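Local atomic coordinates of malonyl coenzyme A-acyl carrier protein transacylase (Helicobacter pylori, PDB entry 2H1Y), a protein that probably catalyses transfer of the malonyl group from malonyl-CoA to holo-acyl carrier protein, releasing CoA and giving malonyl-ACP. Residues E68-L78 with L123-Q134; L158-W166 with L178-L188. All coordinates share one frame; numbering follows the deposited sequence.

Interaction 1. Residues E68-L78 with L123-Q134; sequences ESAYTQPAIYL and LKLTHQRGKMMQ
A70 and Q73 are knobs seated in holes of helix 119-137, A70 among H127, G130, K131 and Q134, Q73 among T126, R129, G130 and M133. The helix pair, packed knobs-into-holes within the acyl transferase domain, runs roughly antiparallel (149° between directions) and comes within 6.8 Å axis to axis where G130 faces A70. The Q73 amide is the polar centre of this buried interface. Its OE1 accepts from R129 NH1 over 2.8 Å along a nearly straight N-H (168°); the bond lies in the guanidinium plane but arrives above the amide carbonyl plane rather than on a lone pair. R129 runs extended from CG to NE, its CG anti to the backbone N (chi1 -172°), and turns its guanidinium at the last torsion, crossing Q73 at about a right angle. Q73 NE2, the nitrogen of the same amide, makes a weak bond to M133 SD (3.4 Å) and another to Q22 OE1, so both ends of the group have partners. R129 NH2 is held by S104 OG and Q259 OE1; S104, the serine of the G-H-S-L-G motif, is probably the nucleophile, as in relatives. E68, at the N-cap position, takes the backbone N-H groups of Y71 and T72 on its carbonyl. H127 turns its edge toward the face of Y71 in an offset edge-to-face pair, centroids 5.0 Å apart. L123 CD2 meets the edge of the Y77 ring, whose OH bonds S112. P74 kinks its helix: its N cannot donate to A70 O, and that oxygen receives a CA-H contact from H127 CA at 3.4 Å.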
loop_
_atom_site.group_PDB
_atom_site.type_symbol
_atom_site.label_atom_id
_atom_site.label_comp_id
_atom_site.label_asym_id
_atom_site.label_seq_id
_atom_site.Cartn_x
_atom_site.Cartn_y
_atom_site.Cartn_z
ATOM N N GLU A 68 -11.031 9.769 4.718
ATOM C CA GLU A 68 -9.817 10.469 5.106
ATOM C C GLU A 68 -8.604 9.540 5.127
ATOM O O GLU A 68 -8.682 8.430 5.649
ATOM C CB GLU A 68 -9.987 11.175 6.464
ATOM C CG GLU A 68 -10.896 12.423 6.466
ATOM C CD GLU A 68 -10.970 13.127 5.102
ATOM O OE1 GLU A 68 -11.754 12.671 4.233
ATOM O OE2 GLU A 68 -10.252 14.130 4.897
ATOM N N SER A 69 -7.495 10.009 4.544
ATOM C CA SER A 69 -6.203 9.319 4.614
ATOM C C SER A 69 -5.911 8.802 6.021
ATOM O O SER A 69 -5.375 7.716 6.178
ATOM C CB SER A 69 -5.052 10.228 4.150
ATOM O OG SER A 69 -5.104 10.491 2.753
ATOM N N ALA A 70 -6.285 9.568 7.044
ATOM C CA ALA A 70 -6.014 9.160 8.420
ATOM C C ALA A 70 -6.782 7.897 8.827
ATOM O O ALA A 70 -6.358 7.178 9.737
ATOM C CB ALA A 70 -6.284 10.296 9.389
ATOM N N TYR A 71 -7.906 7.623 8.164
ATOM C CA TYR A 71 -8.661 6.410 8.491
ATOM C C TYR A 71 -8.590 5.320 7.432
ATOM O O TYR A 71 -8.724 4.118 7.741
ATOM C CB TYR A 71 -10.090 6.733 8.956
ATOM C CG TYR A 71 -10.047 7.582 10.205
ATOM C CD1 TYR A 71 -9.894 6.999 11.465
ATOM C CD2 TYR A 71 -10.072 8.978 10.123
ATOM C CE1 TYR A 71 -9.820 7.781 12.614
ATOM C CE2 TYR A 71 -9.998 9.770 11.264
ATOM C CZ TYR A 71 -9.874 9.165 12.504
ATOM O OH TYR A 71 -9.810 9.954 13.637
ATOM N N THR A 72 -8.334 5.734 6.197
ATOM C CA THR A 72 -8.074 4.792 5.117
ATOM C C THR A 72 -6.823 3.944 5.374
ATOM O O THR A 72 -6.883 2.696 5.357
ATOM C CB THR A 72 -7.903 5.524 3.832
ATOM O OG1 THR A 72 -9.046 6.336 3.639
ATOM C CG2 THR A 72 -7.822 4.547 2.699
ATOM N N GLN A 73 -5.706 4.634 5.627
ATOM C CA GLN A 73 -4.428 3.963 5.829
ATOM C C GLN A 73 -4.503 2.856 6.919
ATOM O O GLN A 73 -4.136 1.710 6.648
ATOM C CB GLN A 73 -3.304 4.988 6.013
ATOM C CG GLN A 73 -3.138 5.901 4.769
ATOM C CD GLN A 73 -1.791 6.645 4.690
ATOM O OE1 GLN A 73 -0.837 6.333 5.399
ATOM N NE2 GLN A 73 -1.715 7.618 3.798
ATOM N N PRO A 74 -5.029 3.162 8.123
ATOM C CA PRO A 74 -5.184 2.077 9.098
ATOM C C PRO A 74 -6.284 1.056 8.806
ATOM O O PRO A 74 -6.219 -0.062 9.322
ATOM C CB PRO A 74 -5.474 2.812 10.406
ATOM C CG PRO A 74 -6.088 4.076 9.999
ATOM C CD PRO A 74 -5.446 4.456 8.692
ATOM N N ALA A 75 -7.269 1.396 7.984
ATOM C CA ALA A 75 -8.300 0.414 7.629
ATOM C C ALA A 75 -7.703 -0.649 6.710
ATOM O O ALA A 75 -7.912 -1.861 6.905
ATOM C CB ALA A 75 -9.468 1.091 6.954
ATOM N N ILE A 76 -6.951 -0.189 5.705
ATOM C CA ILE A 76 -6.270 -1.099 4.791
ATOM C C ILE A 76 -5.311 -1.956 5.622
ATOM O O ILE A 76 -5.329 -3.188 5.527
ATOM C CB ILE A 76 -5.567 -0.340 3.646
ATOM C CG1 ILE A 76 -6.598 0.427 2.822
ATOM C CG2 ILE A 76 -4.784 -1.294 2.760
ATOM C CD1 ILE A 76 -6.023 1.409 1.840
ATOM N N TYR A 77 -4.511 -1.326 6.486
ATOM C CA TYR A 77 -3.636 -2.143 7.341
ATOM C C TYR A 77 -4.435 -3.219 8.078
ATOM O O TYR A 77 -4.002 -4.375 8.171
ATOM C CB TYR A 77 -2.821 -1.308 8.333
ATOM C CG TYR A 77 -2.110 -2.154 9.401
ATOM C CD1 TYR A 77 -1.001 -2.960 9.082
ATOM C CD2 TYR A 77 -2.565 -2.159 10.724
ATOM C CE1 TYR A 77 -0.372 -3.736 10.057
ATOM C CE2 TYR A 77 -1.946 -2.920 11.700
ATOM C CZ TYR A 77 -0.858 -3.708 11.370
ATOM O OH TYR A 77 -0.255 -4.439 12.379
ATOM N N LEU A 78 -5.602 -2.837 8.586
ATOM C CA LEU A 78 -6.404 -3.736 9.405
ATOM C C LEU A 78 -6.758 -5.024 8.676
ATOM O O LEU A 78 -6.502 -6.124 9.165
ATOM C CB LEU A 78 -7.674 -3.030 9.823
ATOM C CG LEU A 78 -8.260 -3.265 11.201
ATOM C CD1 LEU A 78 -9.689 -2.754 11.138
ATOM C CD2 LEU A 78 -8.173 -4.748 11.663
ATOM N N LEU A 123 -1.360 0.437 13.699
ATOM C CA LEU A 123 -2.577 1.219 13.506
ATOM C C LEU A 123 -2.313 2.682 13.829
ATOM O O LEU A 123 -2.724 3.579 13.071
ATOM C CB LEU A 123 -3.725 0.698 14.382
ATOM C CG LEU A 123 -4.305 -0.692 14.089
ATOM C CD1 LEU A 123 -5.022 -1.250 15.304
ATOM C CD2 LEU A 123 -5.241 -0.685 12.878
ATOM N N LYS A 124 -1.625 2.916 14.950
ATOM C CA LYS A 124 -1.349 4.273 15.415
ATOM C C LYS A 124 -0.378 4.978 14.480
ATOM O O LYS A 124 -0.584 6.147 14.118
ATOM C CB LYS A 124 -0.845 4.280 16.857
ATOM C CG LYS A 124 -1.966 4.320 17.910
ATOM C CD LYS A 124 -1.393 4.269 19.343
ATOM C CE LYS A 124 -2.305 5.000 20.359
ATOM N NZ LYS A 124 -1.777 4.926 21.782
ATOM N N LEU A 125 0.658 4.262 14.057
ATOM C CA LEU A 125 1.567 4.820 13.062
ATOM C C LEU A 125 0.848 5.132 11.732
ATOM O O LEU A 125 1.017 6.229 11.187
ATOM C CB LEU A 125 2.771 3.908 12.836
ATOM C CG LEU A 125 3.784 4.399 11.790
ATOM C CD1 LEU A 125 4.690 5.471 12.356
ATOM C CD2 LEU A 125 4.608 3.249 11.276
ATOM N N THR A 126 0.045 4.182 11.228
ATOM C CA THR A 126 -0.655 4.382 9.952
ATOM C C THR A 126 -1.650 5.548 10.011
ATOM O O THR A 126 -1.679 6.384 9.107
ATOM C CB THR A 126 -1.337 3.083 9.407
ATOM O OG1 THR A 126 -2.182 2.512 10.411
ATOM C CG2 THR A 126 -0.286 2.052 8.966
ATOM N N HIS A 127 -2.442 5.619 11.083
ATOM C CA HIS A 127 -3.348 6.742 11.291
ATOM C C HIS A 127 -2.570 8.055 11.246
ATOM O O HIS A 127 -3.019 9.043 10.659
ATOM C CB HIS A 127 -4.079 6.583 12.618
ATOM C CG HIS A 127 -4.859 7.793 13.041
ATOM N ND1 HIS A 127 -4.291 8.847 13.724
ATOM C CD2 HIS A 127 -6.168 8.107 12.896
ATOM C CE1 HIS A 127 -5.210 9.764 13.970
ATOM N NE2 HIS A 127 -6.359 9.341 13.478
ATOM N N GLN A 128 -1.378 8.048 11.831
ATOM C CA GLN A 128 -0.544 9.240 11.884
ATOM C C GLN A 128 -0.008 9.609 10.494
ATOM O O GLN A 128 -0.058 10.781 10.088
ATOM C CB GLN A 128 0.569 9.031 12.925
ATOM C CG GLN A 128 1.068 10.274 13.712
ATOM C CD GLN A 128 -0.000 11.260 14.190
ATOM O OE1 GLN A 128 0.148 12.463 13.997
ATOM N NE2 GLN A 128 -1.053 10.766 14.829
ATOM N N ARG A 129 0.459 8.607 9.749
ATOM C CA ARG A 129 0.967 8.807 8.391
ATOM C C ARG A 129 -0.082 9.492 7.530
ATOM O O ARG A 129 0.231 10.401 6.765
ATOM C CB ARG A 129 1.357 7.463 7.777
ATOM C CG ARG A 129 2.090 7.511 6.418
ATOM C CD ARG A 129 2.260 6.072 5.925
ATOM N NE ARG A 129 2.920 5.912 4.632
ATOM C CZ ARG A 129 2.303 5.868 3.449
ATOM N NH1 ARG A 129 0.979 6.000 3.352
ATOM N NH2 ARG A 129 3.025 5.680 2.343
ATOM N N GLY A 130 -1.335 9.061 7.669
ATOM C CA GLY A 130 -2.440 9.685 6.940
ATOM C C GLY A 130 -2.713 11.105 7.404
ATOM O O GLY A 130 -2.999 11.994 6.590
ATOM N N LYS A 131 -2.622 11.313 8.715
ATOM C CA LYS A 131 -2.913 12.608 9.309
ATOM C C LYS A 131 -1.858 13.607 8.868
ATOM O O LYS A 131 -2.179 14.738 8.461
ATOM C CB LYS A 131 -2.920 12.482 10.827
ATOM C CG LYS A 131 -3.702 13.540 11.531
ATOM C CD LYS A 131 -3.758 13.281 13.040
ATOM C CE LYS A 131 -4.853 14.136 13.687
ATOM N NZ LYS A 131 -4.831 15.544 13.157
ATOM N N MET A 132 -0.601 13.172 8.912
ATOM C CA MET A 132 0.510 14.033 8.526
ATOM C C MET A 132 0.539 14.350 7.026
ATOM O O MET A 132 0.910 15.449 6.616
ATOM C CB MET A 132 1.829 13.448 9.001
ATOM C CG MET A 132 1.941 13.357 10.506
ATOM S SD MET A 132 3.458 12.519 10.967
ATOM C CE MET A 132 3.380 12.572 12.765
ATOM N N MET A 133 0.119 13.393 6.213
ATOM C CA MET A 133 -0.040 13.642 4.777
ATOM C C MET A 133 -1.132 14.689 4.520
ATOM O O MET A 133 -0.981 15.558 3.651
ATOM C CB MET A 133 -0.318 12.338 4.007
ATOM C CG MET A 133 0.927 11.486 3.745
ATOM S SD MET A 133 0.660 9.877 2.941
ATOM C CE MET A 133 -0.363 10.354 1.540
ATOM N N GLN A 134 -2.217 14.621 5.291
ATOM C CA GLN A 134 -3.309 15.579 5.141
ATOM C C GLN A 134 -2.903 16.958 5.620
ATOM O O GLN A 134 -3.177 17.950 4.957
ATOM C CB GLN A 134 -4.567 15.112 5.872
ATOM C CG GLN A 134 -5.096 13.777 5.374
ATOM C CD GLN A 134 -6.511 13.484 5.865
ATOM O OE1 GLN A 134 -7.497 13.836 5.193
ATOM N NE2 GLN A 134 -6.619 12.825 7.034
#

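Interaction 2. Residues L158-W166 with L178-L188; sequences LCQRTKNVW and LAGVKDDLKAL
W166 and A179 face each other as an antiparallel hydrogen-bonded pair: W166 N donates to A179 O (2.8 Å) and A179 N to W166 O (2.6 Å). One residue outward, V165 and G180 form the non-hydrogen-bonded pair, and next to them V181 N donates to N164 O at 3.2 Å, at the corner the chain turns at G180. There N164 O also receives a CA-H contact from G180 CA, an approach made by a residue without a side chain whose phi/psi of 155°/-159° suits glycine. The sheet face bearing V165 looks onto apolar side chains. V165 CG1, anti to the backbone N, is met by L185 CD2 at 3.6 Å and, tip to tip, by L188 CD2 at 3.8 Å. L188 also meets the end of helix 152-160 and the turn after it: its CD1 lies 3.8 Å from T162 CG2 as the two side chains slide past each other in opposite directions, and L158 adds a looser touch. C159 SG rests on L178 CD2 at 3.8 Å. Further out, a type II turn from T162 to V165 brings the chain from helix 152-160 into the strand, and T162 OG1 ties it back by donating to L158 O. V181, at the N-cap position, opens the short helix 182-185, whose L185 also packs on M145 of the adjacent strand 142-148. W166, on the other face, leans on C211 and P212. Strand 142-148, helix 152-160, hairpin 165-172/175-179, the helical region from 182 on and strand 199-202 follow in that order along the chain, and their antiparallel sheet, ordered 165-172, 175-179, 142-148, 199-202, matches the ferredoxin-like small subdomain of malonyl-CoA:ACP transacylases.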
loop_
_atom_site.group_PDB
_atom_site.type_symbol
_atom_site.label_atom_id
_atom_site.label_comp_id
_atom_site.label_asym_id
_atom_site.label_seq_id
_atom_site.Cartn_x
_atom_site.Cartn_y
_atom_site.Cartn_z
ATOM N N LEU A 158 8.591 15.320 -18.689
ATOM C CA LEU A 158 7.535 16.334 -18.671
ATOM C C LEU A 158 7.403 16.964 -17.285
ATOM O O LEU A 158 7.290 18.184 -17.167
ATOM C CB LEU A 158 6.199 15.777 -19.137
ATOM C CG LEU A 158 4.958 16.638 -18.880
ATOM C CD1 LEU A 158 5.000 17.924 -19.660
ATOM C CD2 LEU A 158 3.719 15.876 -19.255
ATOM N N CYS A 159 7.447 16.149 -16.236
ATOM C CA CYS A 159 7.293 16.689 -14.879
ATOM C C CYS A 159 8.463 17.570 -14.505
ATOM O O CYS A 159 8.279 18.611 -13.891
ATOM C CB CYS A 159 7.095 15.575 -13.853
ATOM S SG CYS A 159 5.425 14.892 -13.872
ATOM N N GLN A 160 9.659 17.148 -14.910
ATOM C CA GLN A 160 10.909 17.848 -14.602
ATOM C C GLN A 160 11.038 19.189 -15.291
ATOM O O GLN A 160 11.725 20.077 -14.797
ATOM C CB GLN A 160 12.120 16.972 -14.929
ATOM C CG GLN A 160 12.296 15.815 -13.936
ATOM C CD GLN A 160 13.516 14.971 -14.243
ATOM O OE1 GLN A 160 14.270 15.272 -15.178
ATOM N NE2 GLN A 160 13.720 13.901 -13.461
ATOM N N ARG A 161 10.370 19.342 -16.421
ATOM C CA ARG A 161 10.291 20.648 -17.057
ATOM C C ARG A 161 9.004 21.429 -16.684
ATOM O O ARG A 161 8.702 22.458 -17.287
ATOM C CB ARG A 161 10.487 20.501 -18.578
ATOM C CG ARG A 161 9.277 20.030 -19.347
ATOM C CD ARG A 161 8.664 21.184 -20.151
ATOM N NE ARG A 161 7.467 20.767 -20.897
ATOM C CZ ARG A 161 7.427 19.722 -21.714
ATOM N NH1 ARG A 161 8.512 18.982 -21.896
ATOM N NH2 ARG A 161 6.299 19.404 -22.331
ATOM N N THR A 162 8.263 20.953 -15.684
ATOM C CA THR A 162 6.972 21.562 -15.307
ATOM C C THR A 162 6.888 21.832 -13.813
ATOM O O THR A 162 7.027 20.918 -13.002
ATOM C CB THR A 162 5.751 20.676 -15.727
ATOM O OG1 THR A 162 5.700 20.554 -17.161
ATOM C CG2 THR A 162 4.438 21.274 -15.223
ATOM N N LYS A 163 6.651 23.090 -13.461
ATOM C CA LYS A 163 6.482 23.490 -12.064
ATOM C C LYS A 163 5.287 22.792 -11.398
ATOM O O LYS A 163 4.226 22.640 -12.002
ATOM C CB LYS A 163 6.345 25.022 -11.937
ATOM C CG LYS A 163 7.625 25.831 -12.313
ATOM C CD LYS A 163 7.526 27.335 -11.878
ATOM C CE LYS A 163 8.399 28.291 -12.728
ATOM N NZ LYS A 163 9.873 28.114 -12.510
ATOM N N ASN A 164 5.506 22.346 -10.167
ATOM C CA ASN A 164 4.456 21.860 -9.281
ATOM C C ASN A 164 3.827 20.497 -9.606
ATOM O O ASN A 164 2.742 20.177 -9.132
ATOM C CB ASN A 164 3.413 22.961 -9.039
ATOM C CG ASN A 164 3.973 24.122 -8.193
ATOM O OD1 ASN A 164 3.583 25.273 -8.371
ATOM N ND2 ASN A 164 4.892 23.813 -7.274
ATOM N N VAL A 165 4.549 19.676 -10.361
ATOM C CA VAL A 165 4.054 18.383 -10.799
ATOM C C VAL A 165 5.171 17.351 -10.710
ATOM O O VAL A 165 6.293 17.588 -11.136
ATOM C CB VAL A 165 3.518 18.452 -12.263
ATOM C CG1 VAL A 165 2.974 17.116 -12.688
ATOM C CG2 VAL A 165 2.412 19.484 -12.414
ATOM N N TRP A 166 4.864 16.194 -10.151
ATOM C CA TRP A 166 5.849 15.142 -10.000
ATOM C C TRP A 166 5.239 13.781 -10.290
ATOM O O TRP A 166 4.056 13.556 -10.047
ATOM C CB TRP A 166 6.381 15.140 -8.564
ATOM C CG TRP A 166 7.190 16.367 -8.190
ATOM C CD1 TRP A 166 8.547 16.533 -8.323
ATOM C CD2 TRP A 166 6.693 17.584 -7.614
ATOM N NE1 TRP A 166 8.918 17.779 -7.869
ATOM C CE2 TRP A 166 7.805 18.449 -7.436
ATOM C CE3 TRP A 166 5.422 18.030 -7.235
ATOM C CZ2 TRP A 166 7.683 19.724 -6.901
ATOM C CZ3 TRP A 166 5.299 19.299 -6.707
ATOM C CH2 TRP A 166 6.423 20.139 -6.554
ATOM N N LEU A 178 0.599 10.939 -11.079
ATOM C CA LEU A 178 1.308 12.197 -10.891
ATOM C C LEU A 178 0.794 12.900 -9.649
ATOM O O LEU A 178 -0.358 12.703 -9.264
ATOM C CB LEU A 178 1.194 13.100 -12.116
ATOM C CG LEU A 178 1.580 12.510 -13.482
ATOM C CD1 LEU A 178 1.282 13.507 -14.600
ATOM C CD2 LEU A 178 3.012 11.980 -13.577
ATOM N N ALA A 179 1.650 13.693 -9.007
ATOM C CA ALA A 179 1.229 14.413 -7.810
ATOM C C ALA A 179 1.514 15.893 -7.963
ATOM O O ALA A 179 2.416 16.281 -8.697
ATOM C CB ALA A 179 1.904 13.862 -6.589
ATOM N N GLY A 180 0.734 16.723 -7.278
ATOM C CA GLY A 180 0.977 18.155 -7.312
ATOM C C GLY A 180 -0.196 19.071 -7.037
ATOM O O GLY A 180 -1.186 18.677 -6.402
ATOM N N VAL A 181 -0.051 20.317 -7.492
ATOM C CA VAL A 181 -1.090 21.317 -7.328
ATOM C C VAL A 181 -2.112 21.016 -8.404
ATOM O O VAL A 181 -1.769 20.846 -9.581
ATOM C CB VAL A 181 -0.543 22.775 -7.435
ATOM C CG1 VAL A 181 -1.667 23.792 -7.294
ATOM C CG2 VAL A 181 0.532 23.030 -6.388
ATOM N N LYS A 182 -3.360 20.905 -7.965
ATOM C CA LYS A 182 -4.474 20.531 -8.815
ATOM C C LYS A 182 -4.423 21.232 -10.160
ATOM O O LYS A 182 -4.177 20.591 -11.172
ATOM C CB LYS A 182 -5.798 20.820 -8.110
ATOM C CG LYS A 182 -7.018 20.512 -8.954
ATOM C CD LYS A 182 -7.355 19.050 -8.894
ATOM C CE LYS A 182 -8.605 18.843 -8.080
ATOM N NZ LYS A 182 -9.735 18.714 -9.012
ATOM N N ASP A 183 -4.616 22.546 -10.171
ATOM C CA ASP A 183 -4.715 23.283 -11.430
ATOM C C ASP A 183 -3.534 22.990 -12.328
ATOM O O ASP A 183 -3.701 22.870 -13.541
ATOM C CB ASP A 183 -4.836 24.794 -11.200
ATOM C CG ASP A 183 -6.008 25.168 -10.300
ATOM O OD1 ASP A 183 -5.850 26.150 -9.547
ATOM O OD2 ASP A 183 -7.078 24.504 -10.332
ATOM N N ASP A 184 -2.351 22.863 -11.730
ATOM C CA ASP A 184 -1.125 22.584 -12.473
ATOM C C ASP A 184 -1.153 21.216 -13.160
ATOM O O ASP A 184 -0.549 21.049 -14.216
ATOM C CB ASP A 184 0.094 22.697 -11.553
ATOM C CG ASP A 184 0.465 24.136 -11.236
ATOM O OD1 ASP A 184 1.072 24.789 -12.111
ATOM O OD2 ASP A 184 0.179 24.608 -10.114
ATOM N N LEU A 185 -1.853 20.251 -12.560
ATOM C CA LEU A 185 -2.078 18.925 -13.155
ATOM C C LEU A 185 -3.213 18.991 -14.177
ATOM O O LEU A 185 -3.085 18.571 -15.346
ATOM C CB LEU A 185 -2.472 17.916 -12.068
ATOM C CG LEU A 185 -1.470 17.467 -11.008
ATOM C CD1 LEU A 185 -2.197 16.802 -9.850
ATOM C CD2 LEU A 185 -0.446 16.527 -11.618
ATOM N N LYS A 186 -4.328 19.519 -13.684
ATOM C CA LYS A 186 -5.569 19.738 -14.405
ATOM C C LYS A 186 -5.359 20.714 -15.563
ATOM O O LYS A 186 -6.308 21.365 -15.992
ATOM C CB LYS A 186 -6.562 20.335 -13.389
ATOM C CG LYS A 186 -8.060 20.138 -13.613
ATOM C CD LYS A 186 -8.846 20.830 -12.465
ATOM C CE LYS A 186 -10.339 20.994 -12.784
ATOM N NZ LYS A 186 -10.612 22.009 -13.863
ATOM N N ALA A 187 -4.123 20.826 -16.052
ATOM C CA ALA A 187 -3.749 21.818 -17.063
ATOM C C ALA A 187 -2.732 21.253 -18.033
ATOM O O ALA A 187 -2.410 21.876 -19.042
ATOM C CB ALA A 187 -3.195 23.079 -16.405
ATOM N N LEU A 188 -2.206 20.084 -17.691
ATOM C CA LEU A 188 -1.334 19.300 -18.548
ATOM C C LEU A 188 -2.144 18.453 -19.541
ATOM O O LEU A 188 -1.561 17.835 -20.436
ATOM C CB LEU A 188 -0.511 18.358 -17.672
ATOM C CG LEU A 188 0.944 18.537 -17.231
ATOM C CD1 LEU A 188 1.368 19.978 -17.034
ATOM C CD2 LEU A 188 1.109 17.730 -15.946
#

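In the fold
Interaction 1 lies about 11 Å from the centre of the chain, interaction 2 about 23 Å, and the two centres are about 25 Å apart. They do not touch; their nearest atoms are about 9 Å apart. Helix 119-137 of interaction 1 leads into strand 142-148, which pairs with the 178-180 side of interaction 2. A second tie is the chain around residues 209-213: M133 packs on S209, while W166 meets C211 and P212 and V181 meets F213. Interaction 1 reaches the probable active site through R129, bonded to S104; in relatives the corresponding arginine holds the malonyl carboxylate. Interaction 2 belongs to the smaller subdomain, which in this family flanks the active-site cleft.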